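Local coordinates for protein chorismate mutase (Corynebacterium glutamicum, PDB 5HUB) that probably catalyses the pericyclic rearrangement of chorismate to prephenate, a step of the shikimate pathway, as an all-helical type II chorismate mutase, at residues L29-V32 / K33-T36; R58-A61 / I62-F66. All coordinates share one frame; numbering follows the deposited sequence. Where two conformers were deposited one is given.

Interaction 1: L29-V32 / K33-T36; sequences LDAV and KRRT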
loop_
_atom_site.group_PDB
_atom_site.type_symbol
_atom_site.label_atom_id
_atom_site.label_comp_id
_atom_site.label_asym_id
_atom_site.label_seq_id
_atom_site.Cartn_x
_atom_site.Cartn_y
_atom_site.Cartn_z
ATOM N N LEU A 29 -0.161 3.770 5.629
ATOM C CA LEU A 29 -1.524 3.756 6.091
ATOM C C LEU A 29 -2.166 5.155 5.994
ATOM O O LEU A 29 -3.343 5.271 5.536
ATOM C CB LEU A 29 -1.645 3.193 7.471
ATOM C CG LEU A 29 -1.398 1.681 7.545
ATOM C CD1 LEU A 29 -1.062 1.251 8.955
ATOM C CD2 LEU A 29 -2.595 0.907 7.036
ATOM N N ASP A 30 -1.450 6.186 6.360
ATOM C CA ASP A 30 -1.966 7.566 6.271
ATOM C C ASP A 30 -2.344 7.878 4.805
ATOM O O ASP A 30 -3.401 8.502 4.543
ATOM C CB ASP A 30 -0.895 8.581 6.747
ATOM C CG ASP A 30 -0.722 8.656 8.250
ATOM O OD1 ASP A 30 -1.579 8.134 8.959
ATOM O OD2 ASP A 30 0.260 9.301 8.715
ATOM N N ALA A 31 -1.468 7.601 3.887
ATOM C CA ALA A 31 -1.708 7.907 2.468
ATOM C C ALA A 31 -2.814 7.024 1.949
ATOM O O ALA A 31 -3.632 7.552 1.096
ATOM C CB ALA A 31 -0.440 7.740 1.679
ATOM N N VAL A 32 -2.892 5.745 2.233
ATOM C CA VAL A 32 -4.006 4.939 1.833
ATOM C C VAL A 32 -5.339 5.438 2.369
ATOM O O VAL A 32 -6.341 5.515 1.583
ATOM C CB VAL A 32 -3.748 3.448 2.272
ATOM C CG1 VAL A 32 -5.005 2.630 2.087
ATOM C CG2 VAL A 32 -2.557 2.910 1.522
ATOM N N LYS A 33 -5.404 5.892 3.603
ATOM C CA LYS A 33 -6.625 6.439 4.146
ATOM C C LYS A 33 -7.026 7.728 3.360
ATOM O O LYS A 33 -8.220 7.921 3.024
ATOM C CB LYS A 33 -6.464 6.739 5.616
ATOM C CG LYS A 33 -6.355 5.496 6.470
ATOM C CD LYS A 33 -6.181 5.908 7.946
ATOM C CE LYS A 33 -5.755 4.800 8.834
ATOM N NZ LYS A 33 -5.747 5.239 10.251
ATOM N N ARG A 34 -6.067 8.610 3.148
ATOM C CA ARG A 34 -6.348 9.867 2.426
ATOM C C ARG A 34 -6.817 9.552 1.015
ATOM O O ARG A 34 -7.835 10.157 0.538
ATOM C CB ARG A 34 -5.110 10.737 2.374
ATOM C CG ARG A 34 -4.842 11.571 3.618
ATOM C CD ARG A 34 -3.667 12.519 3.456
ATOM N NE ARG A 34 -2.407 11.830 3.636
ATOM C CZ ARG A 34 -1.367 11.966 2.828
ATOM N NH1 ARG A 34 -1.431 12.790 1.806
ATOM N NH2 ARG A 34 -0.272 11.281 3.047
ATOM N N ARG A 35 -6.151 8.688 0.290
ATOM C CA ARG A 35 -6.540 8.291 -1.094
ATOM C C ARG A 35 -7.923 7.732 -1.093
ATOM O O ARG A 35 -8.724 8.126 -2.011
ATOM C CB ARG A 35 -5.538 7.184 -1.544
ATOM C CG ARG A 35 -5.660 6.902 -3.041
ATOM C CD ARG A 35 -5.237 5.483 -3.314
ATOM N NE ARG A 35 -5.049 5.275 -4.725
ATOM C CZ ARG A 35 -6.034 5.063 -5.594
ATOM N NH1 ARG A 35 -5.738 4.999 -6.892
ATOM N NH2 ARG A 35 -7.278 4.930 -5.172
ATOM N N THR A 36 -8.292 6.917 -0.126
ATOM C CA THR A 36 -9.565 6.232 -0.147
ATOM C C THR A 36 -10.664 7.229 0.164
ATOM O O THR A 36 -11.678 7.237 -0.522
ATOM C CB THR A 36 -9.512 5.092 0.848
ATOM O OG1 THR A 36 -8.508 4.147 0.411
ATOM C CG2 THR A 36 -10.833 4.430 1.009
#

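Interaction 2: R58-A61 / I62-F66; sequences REVA and IINQF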
loop_
_atom_site.group_PDB
_atom_site.type_symbol
_atom_site.label_atom_id
_atom_site.label_comp_id
_atom_site.label_asym_id
_atom_site.label_seq_id
_atom_site.Cartn_x
_atom_site.Cartn_y
_atom_site.Cartn_z
ATOM N N ARG A 58 -8.534 4.023 -17.186
ATOM C CA ARG A 58 -7.774 4.628 -16.103
ATOM C C ARG A 58 -7.298 3.551 -15.099
ATOM O O ARG A 58 -6.186 3.695 -14.565
ATOM C CB ARG A 58 -8.620 5.642 -15.355
ATOM C CG ARG A 58 -8.848 6.929 -16.125
ATOM C CD ARG A 58 -9.196 8.133 -15.242
ATOM N NE ARG A 58 -10.285 7.871 -14.331
ATOM C CZ ARG A 58 -11.560 8.161 -14.507
ATOM N NH1 ARG A 58 -11.955 8.791 -15.599
ATOM N NH2 ARG A 58 -12.445 7.827 -13.575
ATOM N N GLU A 59 -8.111 2.568 -14.786
ATOM C CA GLU A 59 -7.732 1.530 -13.803
ATOM C C GLU A 59 -6.612 0.733 -14.376
ATOM O O GLU A 59 -5.680 0.381 -13.599
ATOM C CB GLU A 59 -8.952 0.694 -13.477
ATOM C CG GLU A 59 -10.031 1.373 -12.639
ATOM C CD GLU A 59 -11.254 0.491 -12.333
ATOM O OE1 GLU A 59 -11.391 -0.568 -12.941
ATOM O OE2 GLU A 59 -12.033 0.880 -11.462
ATOM N N VAL A 60 -6.601 0.396 -15.652
ATOM C CA VAL A 60 -5.480 -0.314 -16.242
ATOM C C VAL A 60 -4.190 0.461 -16.157
ATOM O O VAL A 60 -3.128 -0.120 -15.866
ATOM C CB VAL A 60 -5.816 -0.723 -17.695
ATOM C CG1 VAL A 60 -4.551 -1.264 -18.374
ATOM C CG2 VAL A 60 -6.928 -1.760 -17.665
ATOM N N ALA A 61 -4.214 1.770 -16.378
ATOM C CA ALA A 61 -3.009 2.579 -16.233
ATOM C C ALA A 61 -2.449 2.471 -14.803
ATOM O O ALA A 61 -1.234 2.471 -14.619
ATOM C CB ALA A 61 -3.339 4.029 -16.513
ATOM N N ILE A 62 -3.318 2.522 -13.823
ATOM C CA ILE A 62 -2.906 2.476 -12.422
ATOM C C ILE A 62 -2.269 1.100 -12.163
ATOM O O ILE A 62 -1.193 1.004 -11.546
ATOM C CB ILE A 62 -4.094 2.747 -11.473
ATOM C CG1 ILE A 62 -4.546 4.214 -11.669
ATOM C CG2 ILE A 62 -3.681 2.411 -10.010
ATOM C CD1 ILE A 62 -5.827 4.544 -10.965
ATOM N N ILE A 63 -2.907 0.036 -12.576
ATOM C CA ILE A 63 -2.386 -1.322 -12.399
ATOM C C ILE A 63 -1.018 -1.438 -13.046
ATOM O O ILE A 63 -0.066 -1.942 -12.473
ATOM C CB ILE A 63 -3.403 -2.376 -12.915
ATOM C CG1 ILE A 63 -4.638 -2.380 -12.026
ATOM C CG2 ILE A 63 -2.755 -3.732 -13.064
ATOM C CD1 ILE A 63 -5.884 -3.026 -12.643
ATOM N N ASN A 64 -0.877 -0.912 -14.250
ATOM C CA ASN A 64 0.361 -0.946 -15.008
ATOM C C ASN A 64 1.435 -0.137 -14.314
ATOM O O ASN A 64 2.599 -0.529 -14.278
ATOM C CB ASN A 64 0.197 -0.428 -16.444
ATOM C CG ASN A 64 -0.574 -1.384 -17.346
ATOM O OD1 ASN A 64 -0.733 -2.567 -17.043
ATOM N ND2 ASN A 64 -1.013 -0.883 -18.482
ATOM N N GLN A 65 1.083 1.036 -13.821
ATOM C CA GLN A 65 2.042 1.828 -13.086
ATOM C C GLN A 65 2.571 1.057 -11.868
ATOM O O GLN A 65 3.778 1.050 -11.609
ATOM C CB GLN A 65 1.412 3.133 -12.601
ATOM C CG GLN A 65 2.324 3.942 -11.649
ATOM C CD GLN A 65 1.647 5.165 -11.113
ATOM O OE1 GLN A 65 0.442 5.321 -11.260
ATOM N NE2 GLN A 65 2.402 6.052 -10.497
ATOM N N PHE A 66 1.662 0.493 -11.107
ATOM C CA PHE A 66 2.110 -0.239 -9.886
ATOM C C PHE A 66 2.973 -1.427 -10.298
ATOM O O PHE A 66 4.030 -1.662 -9.657
ATOM C CB PHE A 66 0.899 -0.658 -9.076
ATOM C CG PHE A 66 0.366 0.409 -8.164
ATOM C CD1 PHE A 66 -0.103 1.604 -8.632
ATOM C CD2 PHE A 66 0.426 0.242 -6.789
ATOM C CE1 PHE A 66 -0.579 2.580 -7.802
ATOM C CE2 PHE A 66 -0.006 1.235 -5.942
ATOM C CZ PHE A 66 -0.521 2.410 -6.452
#

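Interaction 1: L29-V32 / K33-T36
Four consecutive i to i+4 hydrogen bonds join the two halves of this stretch of helix 11-42: Lys-33 N to Leu-29 O, Arg-34 N to Asp-30 O, Arg-35 N to Ala-31 O and Thr-36 N to Val-32 O. The last of these acceptors is gripped twice. Thr-36 OG1 donates to Val-32 O at 2.8 Å, from the face of the carbonyl plane opposite to the one used by Thr-36 N. The torsion that sets OG1 beside its own backbone N (chi1 -64°) turns the hydroxyl back down the helix, where the preceding turn satisfies it. Val-32 runs alongside in the same direction, its CG1 lying 4.2 Å from Thr-36 OG1, and both side chains meet Met-84 of helix 74-84.

Lys-33 also runs back towards the start of the helix, along a different side. Its extended chain passes Leu-29 O, with CG 3.2 Å from that oxygen. In one of its two conformers Arg-34 bends at chi3 and brings NH2 beside Ala-31 CB, a placing that the second conformer leaves doubtful. The polar ends of Lys-33 and Arg-35 make salt bridges with Glu-69 and Asp-25 of the second subunit. Asp-30 is salt-bridged to Arg-26 one turn earlier, and Ala-31 packs on Ile-28 of the second subunit. A threonine hydroxyl returned to the i-4 carbonyl is a common way for an alpha helix to satisfy a polar side chain, and here it belongs to the long first helix of the dimeric, all-helical type II chorismate mutase fold.

Interaction 2: R58-A61 / I62-F66
Val-60 and Asn-64, one helical turn apart, lie side by side and point the same way, so that the methyl CG1 of Val-60 comes within 3.6 Å of Asn-64 ND2. Beneath them runs the regular backbone of helix 49-70, in which the carbonyls of residues 58 to 61 accept from the amides of residues 62 to 65. The tightest of these bonds, Gln-65 N to Ala-61 O, measures 2.8 Å, and the longest, Ile-62 N to Arg-58 O, 3.2 Å.

The close packing lays the ethyl branches of two neighbouring isoleucines against carbonyl oxygens. In both, CG1 stands beside the backbone N (chi1 -67° in Ile-62 and -68° in Ile-63), which turns the ethyl branch back over the preceding turn. Ile-62 CG1 thus settles 3.4 Å from Arg-58 O, and Ile-63 CG1 lies 3.3 Å from Glu-59 O, with Ile-63 CD1 following at 3.5 Å from the same oxygen. Ile-63 also reaches Ala-78 of helix 74-84, the helix on which Phe-66 packs through Leu-77.

The looser side is the one with Arg-58 and Ala-61, which are open to solvent: Arg-58 leads its guanidinium away from the turn that follows, and Ala-61 offers just a methyl at the surface. Asn-64 ND2 is 3.4 Å from Val-60 O, but the angle is too poor for a hydrogen bond. Asn-64 OD1 accepts from Arg-67 NH1, which favours this turn of the amide, and Glu-59 sends its carboxylate to a salt bridge with Arg-86. The chemistry is therefore divided: across this turn the directional bonds are those of the main chain, with the isoleucine branches merely packed against its carbonyls, while Glu-59 and Asn-64 find their polar partners beyond it.

How the interactions relate
Followed from the N terminus, the chain meets interaction 1 in the later part of helix 11-42, turns through the connection after residue 42, and reaches interaction 2 within helix 49-70. The two are in series, neither nesting nor crossing, and each closes no more than a helical turn. Their centres lie about 18 Å apart, yet they touch where Arg-35 NH1 packs 4.1 Å from Ile-62 CD1. Helix 74-84 ties them further: Leu-81 meets Val-32 and Arg-35 from the first stretch and Phe-66 from the second. Across the dimer, Leu-29 of one subunit packs on Gln-65 and Phe-66 of the other, so local turns also join the two chains.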